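Local coordinates for protein NADPH-flavin oxidoreductase (Vibrio parahaemolyticus serotype O3:K6, PDB 5UU6) that binds flavin mononucleotide as a homodimeric nitroreductase-family enzyme and probably uses NADPH to reduce flavins or nitro compounds, at residues A[21-26]-A[160-165]; A[134-139]-A[226-231]; A[150-155]-A[236-241]. All coordinates share one frame; numbering follows the deposited sequence.

Contact 1 (A[21-26]-A[160-165]); sequences TSQPID and LGHPDQ
At one end of the central antiparallel sheet of the nitroreductase fold, His-162, next to Gly-161 of strand 152-161, docks against Thr-21, Gln-23 and Pro-24 of the loop that leads into helix 27-38. His-162 has the largest share of the buried surface. Over one face of its ring lies the carboxamide of Gln-23, whose plane is only 7° from that of the ring, with CD 3.4 Å above its centre. CG of Gln-23 stands over the same face and makes a CH-pi contact, 3.7 Å from the ring centroid. This cover depends on CG lying anti to the backbone N (chi1 170°) and on a chain that stays extended, which carries the amide out over the ring, OE1 toward CE1 and NE2 toward ND1. At the ring's edge His-162 NE2 gives a weak hydrogen bond to Pro-24 O (3.1 Å).

The loop is itself shaped by an ST turn, in which Thr-21 OG1 accepts from Gln-23 N at 3.0 Å. The turn is joined to segment 160-165 by Thr-21 N, which donates to His-162 O at 2.9 Å, while the threonine CG2 rests 3.5 Å from Pro-163 O and also meets CB of Asp-164. A water near the plane of the imidazole, at its edge, completes the join: it accepts from His-162 N and donates to both Thr-21 O and Gln-23 O, so three backbone groups are tied at one point. Deeper in, the tip of Ile-25 enters the apolar interior, CD1 lying 3.7 Å from CB of Leu-160, and Ala-77 touches the same isoleucine.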
ATOM      1  N   THR A  21     -21.074  14.050   8.307  1.00 31.28           N
ATOM      2  CA  THR A  21     -21.822  15.295   8.410  1.00 26.28           C
ATOM      3  C   THR A  21     -21.475  16.218   7.240  1.00 29.06           C
ATOM      4  O   THR A  21     -20.537  15.989   6.470  1.00 23.74           O
ATOM      5  CB  THR A  21     -21.508  16.030   9.707  1.00 25.93           C
ATOM      6  OG1 THR A  21     -20.301  16.789   9.517  1.00 25.84           O
ATOM      7  CG2 THR A  21     -21.342  15.061  10.855  1.00 26.06           C
ATOM      8  N   SER A  22     -22.244  17.292   7.130  1.00 28.83           N
ATOM      9  CA  SER A  22     -22.039  18.326   6.128  1.00 26.04           C
ATOM     10  C   SER A  22     -20.842  19.214   6.423  1.00 30.64           C
ATOM     11  O   SER A  22     -20.562  20.112   5.627  1.00 25.81           O
ATOM     12  CB  SER A  22     -23.298  19.196   6.045  1.00 27.58           C
ATOM     13  OG  SER A  22     -23.361  20.090   7.158  1.00 28.56           O
ATOM     14  N   GLN A  23     -20.124  19.014   7.531  1.00 28.29           N
ATOM     15  CA  GLN A  23     -19.094  19.965   7.877  1.00 25.29           C
ATOM     16  C   GLN A  23     -17.921  19.797   6.922  1.00 29.72           C
ATOM     17  O   GLN A  23     -17.490  18.660   6.661  1.00 26.80           O
ATOM     18  CB  GLN A  23     -18.673  19.784   9.329  1.00 25.50           C
ATOM     19  CG  GLN A  23     -17.467  20.569   9.690  1.00 25.32           C
ATOM     20  CD  GLN A  23     -17.121  20.452  11.169  1.00 35.60           C
ATOM     21  OE1 GLN A  23     -16.191  21.094  11.613  1.00 28.69           O
ATOM     22  NE2 GLN A  23     -17.859  19.621  11.925  1.00 26.32           N
ATOM     23  N   PRO A  24     -17.420  20.868   6.322  1.00 30.60           N
ATOM     24  CA  PRO A  24     -16.278  20.709   5.418  1.00 28.47           C
ATOM     25  C   PRO A  24     -15.009  20.501   6.226  1.00 28.31           C
ATOM     26  O   PRO A  24     -14.966  20.718   7.440  1.00 24.70           O
ATOM     27  CB  PRO A  24     -16.245  22.015   4.623  1.00 34.53           C
ATOM     28  CG  PRO A  24     -17.030  23.010   5.489  1.00 36.76           C
ATOM     29  CD  PRO A  24     -18.068  22.190   6.182  1.00 33.52           C
ATOM     30  N   ILE A  25     -13.981  20.036   5.530  1.00 21.21           N
ATOM     31  CA  ILE A  25     -12.646  19.901   6.096  1.00 22.10           C
ATOM     32  C   ILE A  25     -11.906  21.215   5.867  1.00 25.05           C
ATOM     33  O   ILE A  25     -11.857  21.712   4.736  1.00 25.82           O
ATOM     34  CB  ILE A  25     -11.900  18.720   5.441  1.00 20.89           C
ATOM     35  CG1 ILE A  25     -12.523  17.366   5.838  1.00 19.13           C
ATOM     36  CG2 ILE A  25     -10.418  18.801   5.739  1.00 23.23           C
ATOM     37  CD1 ILE A  25     -11.927  16.123   5.089  1.00 19.82           C
ATOM     38  N   ASP A  26     -11.331  21.778   6.935  1.00 26.33           N
ATOM     39  CA  ASP A  26     -10.577  23.023   6.837  1.00 28.74           C
ATOM     40  C   ASP A  26      -9.442  22.906   5.833  1.00 30.64           C
ATOM     41  O   ASP A  26      -8.809  21.852   5.709  1.00 27.62           O
ATOM     42  CB  ASP A  26      -9.990  23.396   8.188  1.00 35.68           C
ATOM     43  CG  ASP A  26     -11.015  24.019   9.117  1.00 53.26           C
ATOM     44  OD1 ASP A  26     -12.180  24.229   8.675  1.00 53.77           O
ATOM     45  OD2 ASP A  26     -10.649  24.277  10.291  1.00 60.78           O
ATOM     46  N   LEU A 160     -13.194  11.253   2.811  1.00 16.78           N
ATOM     47  CA  LEU A 160     -12.836  11.840   4.088  1.00 16.60           C
ATOM     48  C   LEU A 160     -13.897  12.845   4.497  1.00 15.15           C
ATOM     49  O   LEU A 160     -14.486  13.532   3.652  1.00 15.28           O
ATOM     50  CB  LEU A 160     -11.479  12.554   4.054  1.00 16.93           C
ATOM     51  CG  LEU A 160     -10.301  11.735   3.537  1.00 14.11           C
ATOM     52  CD1 LEU A 160      -9.129  12.609   3.113  1.00 17.35           C
ATOM     53  CD2 LEU A 160      -9.873  10.921   4.712  1.00 13.12           C
ATOM     54  N   GLY A 161     -14.115  12.939   5.805  1.00 15.59           N
ATOM     55  CA  GLY A 161     -15.075  13.895   6.315  1.00 16.46           C
ATOM     56  C   GLY A 161     -15.178  13.773   7.810  1.00 17.95           C
ATOM     57  O   GLY A 161     -14.472  12.978   8.448  1.00 17.26           O
ATOM     58  N   HIS A 162     -16.045  14.618   8.371  1.00 18.18           N
ATOM     59  CA  HIS A 162     -16.401  14.513   9.778  1.00 26.56           C
ATOM     60  C   HIS A 162     -17.393  13.373   9.953  1.00 22.87           C
ATOM     61  O   HIS A 162     -18.427  13.351   9.274  1.00 20.28           O
ATOM     62  CB  HIS A 162     -16.963  15.845  10.285  1.00 24.51           C
ATOM     63  CG  HIS A 162     -15.956  16.954  10.227  1.00 20.47           C
ATOM     64  ND1 HIS A 162     -15.152  17.290  11.298  1.00 20.21           N
ATOM     65  CD2 HIS A 162     -15.579  17.761   9.203  1.00 19.21           C
ATOM     66  CE1 HIS A 162     -14.336  18.270  10.939  1.00 24.26           C
ATOM     67  NE2 HIS A 162     -14.568  18.568   9.670  1.00 19.28           N
ATOM     68  N   PRO A 163     -17.111  12.401  10.806  1.00 25.25           N
ATOM     69  CA  PRO A 163     -17.971  11.223  10.891  1.00 25.03           C
ATOM     70  C   PRO A 163     -19.329  11.558  11.440  1.00 22.54           C
ATOM     71  O   PRO A 163     -19.478  12.426  12.310  1.00 22.77           O
ATOM     72  CB  PRO A 163     -17.221  10.298  11.851  1.00 20.80           C
ATOM     73  CG  PRO A 163     -15.843  10.755  11.756  1.00 22.65           C
ATOM     74  CD  PRO A 163     -15.921  12.246  11.651  1.00 24.21           C
ATOM     75  N   ASP A 164     -20.323  10.797  10.965  1.00 27.08           N
ATOM     76  CA  ASP A 164     -21.692  10.869  11.476  1.00 30.48           C
ATOM     77  C   ASP A 164     -22.197   9.490  11.894  1.00 30.30           C
ATOM     78  O   ASP A 164     -23.399   9.287  12.009  1.00 32.62           O
ATOM     79  CB  ASP A 164     -22.612  11.494  10.420  1.00 31.63           C
ATOM     80  CG  ASP A 164     -23.958  11.986  10.995  1.00 41.31           C
ATOM     81  OD1 ASP A 164     -24.121  12.020  12.237  1.00 44.67           O
ATOM     82  OD2 ASP A 164     -24.857  12.325  10.179  1.00 39.30           O
ATOM     83  N   GLN A 165     -21.297   8.532  12.084  1.00 24.11           N
ATOM     84  CA  GLN A 165     -21.607   7.226  12.647  1.00 36.61           C
ATOM     85  C   GLN A 165     -20.404   6.828  13.492  1.00 31.24           C
ATOM     86  O   GLN A 165     -19.312   7.391  13.340  1.00 24.49           O
ATOM     87  CB  GLN A 165     -21.872   6.156  11.553  1.00 24.53           C
ATOM     88  CG  GLN A 165     -20.652   5.954  10.584  1.00 22.77           C
ATOM     89  CD  GLN A 165     -20.872   4.907   9.463  1.00 22.34           C
ATOM     90  OE1 GLN A 165     -19.929   4.538   8.769  1.00 22.05           O
ATOM     91  NE2 GLN A 165     -22.120   4.424   9.306  1.00 30.82           N
TER
HETATM   92  O   HOH W   1     -17.854  15.913   6.802  1.00 21.58           O

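Contact 2 (A[134-139]-A[226-231]); sequences GLRNNA and ESRPHI
Arg-228 and Arg-136 bury the most surface between the 3-10 turn after strand 128-132 and the loop before helix 231-237. Arg-228 reaches across, extended from CG to NE, and grips Asn-137 side-on: NE and NH2 both donate to OD1, at 3.0 and 2.9 Å. The oxygen lies in the guanidinium plane, but both nitrogens come to it from the same face of the amide, whose plane is turned 49° from the guanidinium. CB of Arg-136 sits over one face of that guanidinium, 3.8 Å above the plane.

The two arginines cross at about a right angle, their guanidinium planes 86° apart, with NH2 of Arg-136 only 3.4 Å from NH1 of Arg-228. This proximity of like charges is probably eased by Glu-102 of the second subunit, which forms salt bridges with both; Arg-136 also has Leu-155 as a partner.

The Arg-136 backbone is held too: His-230 NE2 donates to its O at 2.7 Å, in the ring plane and nearly along the C=O axis. Beside it Ile-231 CD1 packs on Ala-139 CB. In the same 3-10 segment Gly-134, whose CA lies 3.6 Å from Arg-228 NH2, belongs to the FMN pocket, its N making a weak hydrogen bond to flavin O4; a flavin-pocket turn thus meets the 226-231 loop, consistent with the dimeric nitroreductase fold, whose FMN sites lie at the subunit interface.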
ATOM      1  N   GLY A 134     -14.229   0.485  -5.220  1.00 11.68           N
ATOM      2  CA  GLY A 134     -15.371   0.250  -6.099  1.00 13.77           C
ATOM      3  C   GLY A 134     -15.280   0.985  -7.412  1.00 15.85           C
ATOM      4  O   GLY A 134     -15.917   0.563  -8.399  1.00 16.26           O
ATOM      5  N   LEU A 135     -14.479   2.060  -7.454  1.00 15.38           N
ATOM      6  CA  LEU A 135     -14.176   2.764  -8.702  1.00 16.13           C
ATOM      7  C   LEU A 135     -13.693   1.824  -9.801  1.00 16.89           C
ATOM      8  O   LEU A 135     -13.992   2.040 -10.984  1.00 15.65           O
ATOM      9  CB  LEU A 135     -13.098   3.809  -8.446  1.00 12.34           C
ATOM     10  CG  LEU A 135     -13.490   4.980  -7.566  1.00 14.70           C
ATOM     11  CD1 LEU A 135     -12.348   5.971  -7.630  1.00 16.57           C
ATOM     12  CD2 LEU A 135     -14.802   5.575  -8.084  1.00 14.51           C
ATOM     13  N   ARG A 136     -12.942   0.787  -9.434  1.00 12.16           N
ATOM     14  CA  ARG A 136     -12.478  -0.214 -10.401  1.00 12.26           C
ATOM     15  C   ARG A 136     -13.594  -1.026 -11.035  1.00 15.00           C
ATOM     16  O   ARG A 136     -13.324  -1.676 -12.037  1.00 13.49           O
ATOM     17  CB  ARG A 136     -11.469  -1.167  -9.733  1.00 13.24           C
ATOM     18  CG  ARG A 136     -10.258  -0.431  -9.127  1.00 11.90           C
ATOM     19  CD  ARG A 136      -9.041  -1.345  -9.056  1.00 17.11           C
ATOM     20  NE  ARG A 136      -9.307  -2.472  -8.181  1.00 22.57           N
ATOM     21  CZ  ARG A 136      -9.148  -2.448  -6.856  1.00 23.03           C
ATOM     22  NH1 ARG A 136      -8.716  -1.353  -6.237  1.00 16.99           N
ATOM     23  NH2 ARG A 136      -9.411  -3.529  -6.148  1.00 22.74           N
ATOM     24  N   ASN A 137     -14.835  -0.996 -10.520  1.00 18.08           N
ATOM     25  CA  ASN A 137     -15.947  -1.606 -11.265  1.00 24.08           C
ATOM     26  C   ASN A 137     -16.038  -1.053 -12.677  1.00 24.98           C
ATOM     27  O   ASN A 137     -16.436  -1.754 -13.615  1.00 15.83           O
ATOM     28  CB  ASN A 137     -17.292  -1.344 -10.577  1.00 24.46           C
ATOM     29  CG  ASN A 137     -17.419  -2.036  -9.239  1.00 28.07           C
ATOM     30  OD1 ASN A 137     -16.797  -3.074  -8.998  1.00 30.60           O
ATOM     31  ND2 ASN A 137     -18.234  -1.454  -8.352  1.00 27.34           N
ATOM     32  N   ASN A 138     -15.755   0.232 -12.827  1.00 16.67           N
ATOM     33  CA  ASN A 138     -15.890   0.969 -14.067  1.00 18.85           C
ATOM     34  C   ASN A 138     -14.609   1.756 -14.356  1.00 15.35           C
ATOM     35  O   ASN A 138     -14.637   2.941 -14.695  1.00 15.75           O
ATOM     36  CB  ASN A 138     -17.109   1.875 -13.953  1.00 17.41           C
ATOM     37  CG  ASN A 138     -18.402   1.071 -13.862  1.00 19.15           C
ATOM     38  OD1 ASN A 138     -18.849   0.536 -14.853  1.00 18.11           O
ATOM     39  ND2 ASN A 138     -18.981   0.968 -12.670  1.00 18.79           N
ATOM     40  N   ALA A 139     -13.462   1.083 -14.232  1.00 17.45           N
ATOM     41  CA  ALA A 139     -12.168   1.767 -14.269  1.00 14.17           C
ATOM     42  C   ALA A 139     -12.028   2.632 -15.518  1.00 15.01           C
ATOM     43  O   ALA A 139     -11.710   3.826 -15.429  1.00 15.88           O
ATOM     44  CB  ALA A 139     -11.040   0.735 -14.177  1.00 18.08           C
ATOM     45  N   GLU A 226     -15.312 -14.596 -11.082  1.00 35.45           N
ATOM     46  CA  GLU A 226     -14.260 -13.800 -11.694  1.00 33.68           C
ATOM     47  C   GLU A 226     -14.172 -12.480 -10.955  1.00 28.43           C
ATOM     48  O   GLU A 226     -15.195 -11.828 -10.733  1.00 30.00           O
ATOM     49  CB  GLU A 226     -14.544 -13.531 -13.164  1.00 39.89           C
ATOM     50  CG  GLU A 226     -15.364 -14.579 -13.836  1.00 48.86           C
ATOM     51  CD  GLU A 226     -15.482 -14.296 -15.296  1.00 51.99           C
ATOM     52  OE1 GLU A 226     -16.205 -13.339 -15.669  1.00 50.18           O
ATOM     53  OE2 GLU A 226     -14.805 -15.013 -16.064  1.00 54.92           O
ATOM     54  N   SER A 227     -12.958 -12.086 -10.590  1.00 27.80           N
ATOM     55  CA  SER A 227     -12.699 -10.808  -9.934  1.00 24.14           C
ATOM     56  C   SER A 227     -12.315  -9.771 -10.986  1.00 20.83           C
ATOM     57  O   SER A 227     -11.215  -9.835 -11.545  1.00 24.59           O
ATOM     58  CB  SER A 227     -11.586 -10.957  -8.904  1.00 23.03           C
ATOM     59  OG  SER A 227     -11.937 -11.919  -7.922  1.00 20.22           O
ATOM     60  N   ARG A 228     -13.222  -8.822 -11.241  1.00 22.77           N
ATOM     61  CA  ARG A 228     -13.070  -7.681 -12.139  1.00 15.75           C
ATOM     62  C   ARG A 228     -12.182  -8.051 -13.315  1.00 15.54           C
ATOM     63  O   ARG A 228     -11.047  -7.559 -13.428  1.00 14.19           O
ATOM     64  CB  ARG A 228     -12.508  -6.479 -11.378  1.00 17.92           C
ATOM     65  CG  ARG A 228     -13.494  -5.982 -10.324  1.00 22.02           C
ATOM     66  CD  ARG A 228     -12.966  -4.757  -9.675  1.00 21.86           C
ATOM     67  NE  ARG A 228     -13.989  -4.142  -8.840  1.00 23.95           N
ATOM     68  CZ  ARG A 228     -13.811  -3.841  -7.558  1.00 24.78           C
ATOM     69  NH1 ARG A 228     -12.650  -4.116  -6.985  1.00 25.90           N
ATOM     70  NH2 ARG A 228     -14.793  -3.266  -6.848  1.00 24.03           N
ATOM     71  N   PRO A 229     -12.674  -8.928 -14.199  1.00 17.16           N
ATOM     72  CA  PRO A 229     -11.817  -9.467 -15.260  1.00 17.35           C
ATOM     73  C   PRO A 229     -11.421  -8.439 -16.298  1.00 23.34           C
ATOM     74  O   PRO A 229     -10.495  -8.697 -17.079  1.00 18.17           O
ATOM     75  CB  PRO A 229     -12.675 -10.602 -15.875  1.00 19.75           C
ATOM     76  CG  PRO A 229     -14.140 -10.237 -15.521  1.00 25.80           C
ATOM     77  CD  PRO A 229     -14.043  -9.489 -14.194  1.00 19.24           C
ATOM     78  N   HIS A 230     -12.083  -7.289 -16.333  1.00 22.91           N
ATOM     79  CA  HIS A 230     -11.711  -6.206 -17.231  1.00 20.91           C
ATOM     80  C   HIS A 230     -10.434  -5.468 -16.788  1.00 21.18           C
ATOM     81  O   HIS A 230     -10.002  -4.564 -17.514  1.00 16.33           O
ATOM     82  CB  HIS A 230     -12.877  -5.206 -17.320  1.00 28.34           C
ATOM     83  CG  HIS A 230     -13.221  -4.589 -15.990  1.00 39.75           C
ATOM     84  ND1 HIS A 230     -13.888  -5.281 -14.994  1.00 42.14           N
ATOM     85  CD2 HIS A 230     -12.928  -3.372 -15.468  1.00 40.61           C
ATOM     86  CE1 HIS A 230     -14.016  -4.504 -13.932  1.00 43.95           C
ATOM     87  NE2 HIS A 230     -13.449  -3.339 -14.196  1.00 39.65           N
ATOM     88  N   ILE A 231      -9.821  -5.799 -15.643  1.00 19.84           N
ATOM     89  CA  ILE A 231      -8.808  -4.894 -15.090  1.00 12.68           C
ATOM     90  C   ILE A 231      -7.469  -5.025 -15.842  1.00 11.76           C
ATOM     91  O   ILE A 231      -6.797  -4.013 -16.103  1.00 11.98           O
ATOM     92  CB  ILE A 231      -8.652  -5.085 -13.562  1.00 22.21           C
ATOM     93  CG1 ILE A 231      -9.741  -4.309 -12.825  1.00 22.62           C
ATOM     94  CG2 ILE A 231      -7.312  -4.601 -13.033  1.00 15.29           C
ATOM     95  CD1 ILE A 231      -9.726  -2.757 -13.101  1.00 15.43           C
TER

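Contact 3 (A[150-155]-A[236-241]); sequences QNTAIL and NGKGLA
The flat carboxamide of Gln-150 meets the end of helix 231-237 at its edge, where NE2 donates to Gly-237 O (3.1 Å), the acceptor lying 3° out of the amide plane. A bend at chi2 (-57°) folds the glutamine back over the helix terminus, bringing OE1 to 3.7 Å from CE of Lys-238. The amide of Asn-151 is tied through water, which donates to its OD1 and to Gly-239 O.

The helix closes in a Schellman motif, Gly-239 taking the positive phi, and the carbonyl just before it faces the other segment: Asn-151 N donates to Lys-238 O at 2.7 Å. In the opposite direction, the Lys-238 chain, bent at chi2, chi3 and chi4, curls round Thr-152 O. Its CB and CG lie close to this oxygen, and NZ bonds to it at 2.8 Å from above the carbonyl plane. The buried ammonium also has Pro-149 O and a salt bridge to Asp-143.

Leu-240 follows: its CD1 reaches strand 152-161 at Ala-153 CB (3.7 Å), and CD2 lies against CA of Asn-151, just before the strand, while Tyr-234 and Leu-235 of the helix touch the same alanine.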
ATOM      1  N   GLN A 150      -1.983   8.352 -20.929  1.00 17.41           N
ATOM      2  CA  GLN A 150      -1.264   7.093 -20.948  1.00 17.14           C
ATOM      3  C   GLN A 150      -0.244   7.039 -19.814  1.00 17.82           C
ATOM      4  O   GLN A 150       0.214   8.072 -19.306  1.00 19.98           O
ATOM      5  CB  GLN A 150      -0.578   6.924 -22.312  1.00 25.68           C
ATOM      6  CG  GLN A 150      -1.567   6.705 -23.457  1.00 25.96           C
ATOM      7  CD  GLN A 150      -2.460   5.488 -23.219  1.00 28.02           C
ATOM      8  OE1 GLN A 150      -3.627   5.624 -22.846  1.00 36.14           O
ATOM      9  NE2 GLN A 150      -1.909   4.301 -23.416  1.00 20.37           N
ATOM     10  N   ASN A 151       0.082   5.818 -19.389  1.00 15.70           N
ATOM     11  CA  ASN A 151       1.042   5.550 -18.310  1.00 17.81           C
ATOM     12  C   ASN A 151       0.512   5.923 -16.932  1.00 17.80           C
ATOM     13  O   ASN A 151       1.288   6.022 -15.985  1.00 23.25           O
ATOM     14  CB  ASN A 151       2.391   6.266 -18.540  1.00 22.11           C
ATOM     15  CG  ASN A 151       3.235   5.618 -19.633  1.00 25.08           C
ATOM     16  OD1 ASN A 151       2.774   4.744 -20.370  1.00 20.55           O
ATOM     17  ND2 ASN A 151       4.497   6.034 -19.720  1.00 30.76           N
ATOM     18  N   THR A 152      -0.790   6.162 -16.793  1.00 14.69           N
ATOM     19  CA  THR A 152      -1.428   6.355 -15.491  1.00 13.96           C
ATOM     20  C   THR A 152      -2.664   5.460 -15.435  1.00 16.81           C
ATOM     21  O   THR A 152      -3.211   5.078 -16.474  1.00 18.39           O
ATOM     22  CB  THR A 152      -1.836   7.821 -15.246  1.00 17.75           C
ATOM     23  OG1 THR A 152      -2.891   8.177 -16.153  1.00 23.62           O
ATOM     24  CG2 THR A 152      -0.697   8.734 -15.519  1.00 18.54           C
ATOM     25  N   ALA A 153      -3.110   5.137 -14.220  1.00 14.90           N
ATOM     26  CA  ALA A 153      -4.273   4.267 -14.031  1.00 14.40           C
ATOM     27  C   ALA A 153      -4.859   4.492 -12.644  1.00 14.96           C
ATOM     28  O   ALA A 153      -4.109   4.591 -11.682  1.00 19.74           O
ATOM     29  CB  ALA A 153      -3.908   2.786 -14.183  1.00 13.59           C
ATOM     30  N   ILE A 154      -6.197   4.555 -12.531  1.00 13.45           N
ATOM     31  CA  ILE A 154      -6.783   4.666 -11.188  1.00 15.21           C
ATOM     32  C   ILE A 154      -6.608   3.336 -10.475  1.00 14.43           C
ATOM     33  O   ILE A 154      -6.538   2.275 -11.097  1.00 15.11           O
ATOM     34  CB  ILE A 154      -8.273   5.055 -11.195  1.00 19.22           C
ATOM     35  CG1 ILE A 154      -9.066   3.943 -11.870  1.00 21.82           C
ATOM     36  CG2 ILE A 154      -8.494   6.424 -11.874  1.00 24.20           C
ATOM     37  CD1 ILE A 154     -10.273   3.454 -11.073  1.00 20.98           C
ATOM     38  N   LEU A 155      -6.479   3.400  -9.160  1.00 10.46           N
ATOM     39  CA  LEU A 155      -6.432   2.228  -8.292  1.00 10.26           C
ATOM     40  C   LEU A 155      -7.571   2.225  -7.291  1.00 15.53           C
ATOM     41  O   LEU A 155      -8.265   1.213  -7.170  1.00 15.42           O
ATOM     42  CB  LEU A 155      -5.106   2.189  -7.525  1.00 10.63           C
ATOM     43  CG  LEU A 155      -3.897   1.860  -8.362  1.00 20.05           C
ATOM     44  CD1 LEU A 155      -2.716   1.707  -7.397  1.00 24.98           C
ATOM     45  CD2 LEU A 155      -4.145   0.579  -9.200  1.00 23.11           C
ATOM     46  N   ASN A 236      -3.607  -2.557 -19.477  1.00 12.87           N
ATOM     47  CA  ASN A 236      -2.891  -2.642 -20.736  1.00 15.42           C
ATOM     48  C   ASN A 236      -3.259  -1.498 -21.657  1.00 16.69           C
ATOM     49  O   ASN A 236      -2.382  -0.916 -22.292  1.00 17.26           O
ATOM     50  CB  ASN A 236      -3.153  -3.998 -21.403  1.00 18.00           C
ATOM     51  CG  ASN A 236      -2.512  -5.137 -20.636  1.00 22.25           C
ATOM     52  OD1 ASN A 236      -1.669  -4.902 -19.734  1.00 21.08           O
ATOM     53  ND2 ASN A 236      -2.905  -6.365 -20.953  1.00 15.30           N
ATOM     54  N   GLY A 237      -4.539  -1.102 -21.685  1.00 20.56           N
ATOM     55  CA  GLY A 237      -4.937   0.049 -22.494  1.00 24.64           C
ATOM     56  C   GLY A 237      -4.289   1.366 -22.086  1.00 23.80           C
ATOM     57  O   GLY A 237      -4.221   2.286 -22.903  1.00 20.12           O
ATOM     58  N   LYS A 238      -3.811   1.486 -20.841  1.00 18.94           N
ATOM     59  CA  LYS A 238      -3.086   2.679 -20.417  1.00 17.44           C
ATOM     60  C   LYS A 238      -1.565   2.527 -20.577  1.00 21.40           C
ATOM     61  O   LYS A 238      -0.810   3.416 -20.153  1.00 23.64           O
ATOM     62  CB  LYS A 238      -3.399   3.026 -18.949  1.00 16.04           C
ATOM     63  CG  LYS A 238      -4.878   3.100 -18.562  1.00 16.44           C
ATOM     64  CD  LYS A 238      -5.710   4.110 -19.447  1.00 27.03           C
ATOM     65  CE  LYS A 238      -5.127   5.541 -19.513  1.00 20.86           C
ATOM     66  NZ  LYS A 238      -5.102   6.175 -18.159  1.00 20.31           N
ATOM     67  N   GLY A 239      -1.102   1.426 -21.161  1.00 14.80           N
ATOM     68  CA  GLY A 239       0.322   1.174 -21.322  1.00 15.32           C
ATOM     69  C   GLY A 239       1.001   0.434 -20.183  1.00 17.48           C
ATOM     70  O   GLY A 239       2.230   0.320 -20.191  1.00 23.11           O
ATOM     71  N   LEU A 240       0.260  -0.097 -19.218  1.00 14.61           N
ATOM     72  CA  LEU A 240       0.868  -0.686 -18.030  1.00 19.19           C
ATOM     73  C   LEU A 240       0.651  -2.191 -17.981  1.00 13.87           C
ATOM     74  O   LEU A 240      -0.344  -2.698 -18.482  1.00 18.23           O
ATOM     75  CB  LEU A 240       0.301  -0.054 -16.742  1.00 20.71           C
ATOM     76  CG  LEU A 240       0.313   1.475 -16.650  1.00 18.56           C
ATOM     77  CD1 LEU A 240      -0.568   1.944 -15.518  1.00 19.30           C
ATOM     78  CD2 LEU A 240       1.740   2.021 -16.480  1.00 13.20           C
ATOM     79  N   ALA A 241       1.560  -2.886 -17.296  1.00 14.41           N
ATOM     80  CA  ALA A 241       1.384  -4.285 -16.928  1.00 15.28           C
ATOM     81  C   ALA A 241       1.271  -5.186 -18.151  1.00 19.57           C
ATOM     82  O   ALA A 241       0.480  -6.142 -18.137  1.00 21.33           O
ATOM     83  CB  ALA A 241       0.148  -4.473 -16.031  1.00 17.26           C
TER
HETATM   84  O   HOH W   2       3.708   2.365 -21.542  1.00 39.59           O

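How the contacts relate
Strand 152-161 connects contacts 1 and 3, which take its two ends and lie on opposite sides of the chain's centre, their own centres 32 Å apart. Contact 2 is much closer to contact 3 (14 Å between centres) and touches it directly: Arg-136 NH1 lies 2.8 Å from Leu-155 O, a probable hydrogen bond, and the CD1 methyl of Ile-154 packs against Leu-135 and Ala-139. Both contacts also meet the second subunit. Contact 2 alone includes a flavin-pocket residue, Gly-134, which approaches FMN to about 4 Å. In contact 1, the side chain of Pro-163 is about 12 Å from the bound FMN, and contact 3 lies away from the known binding residues.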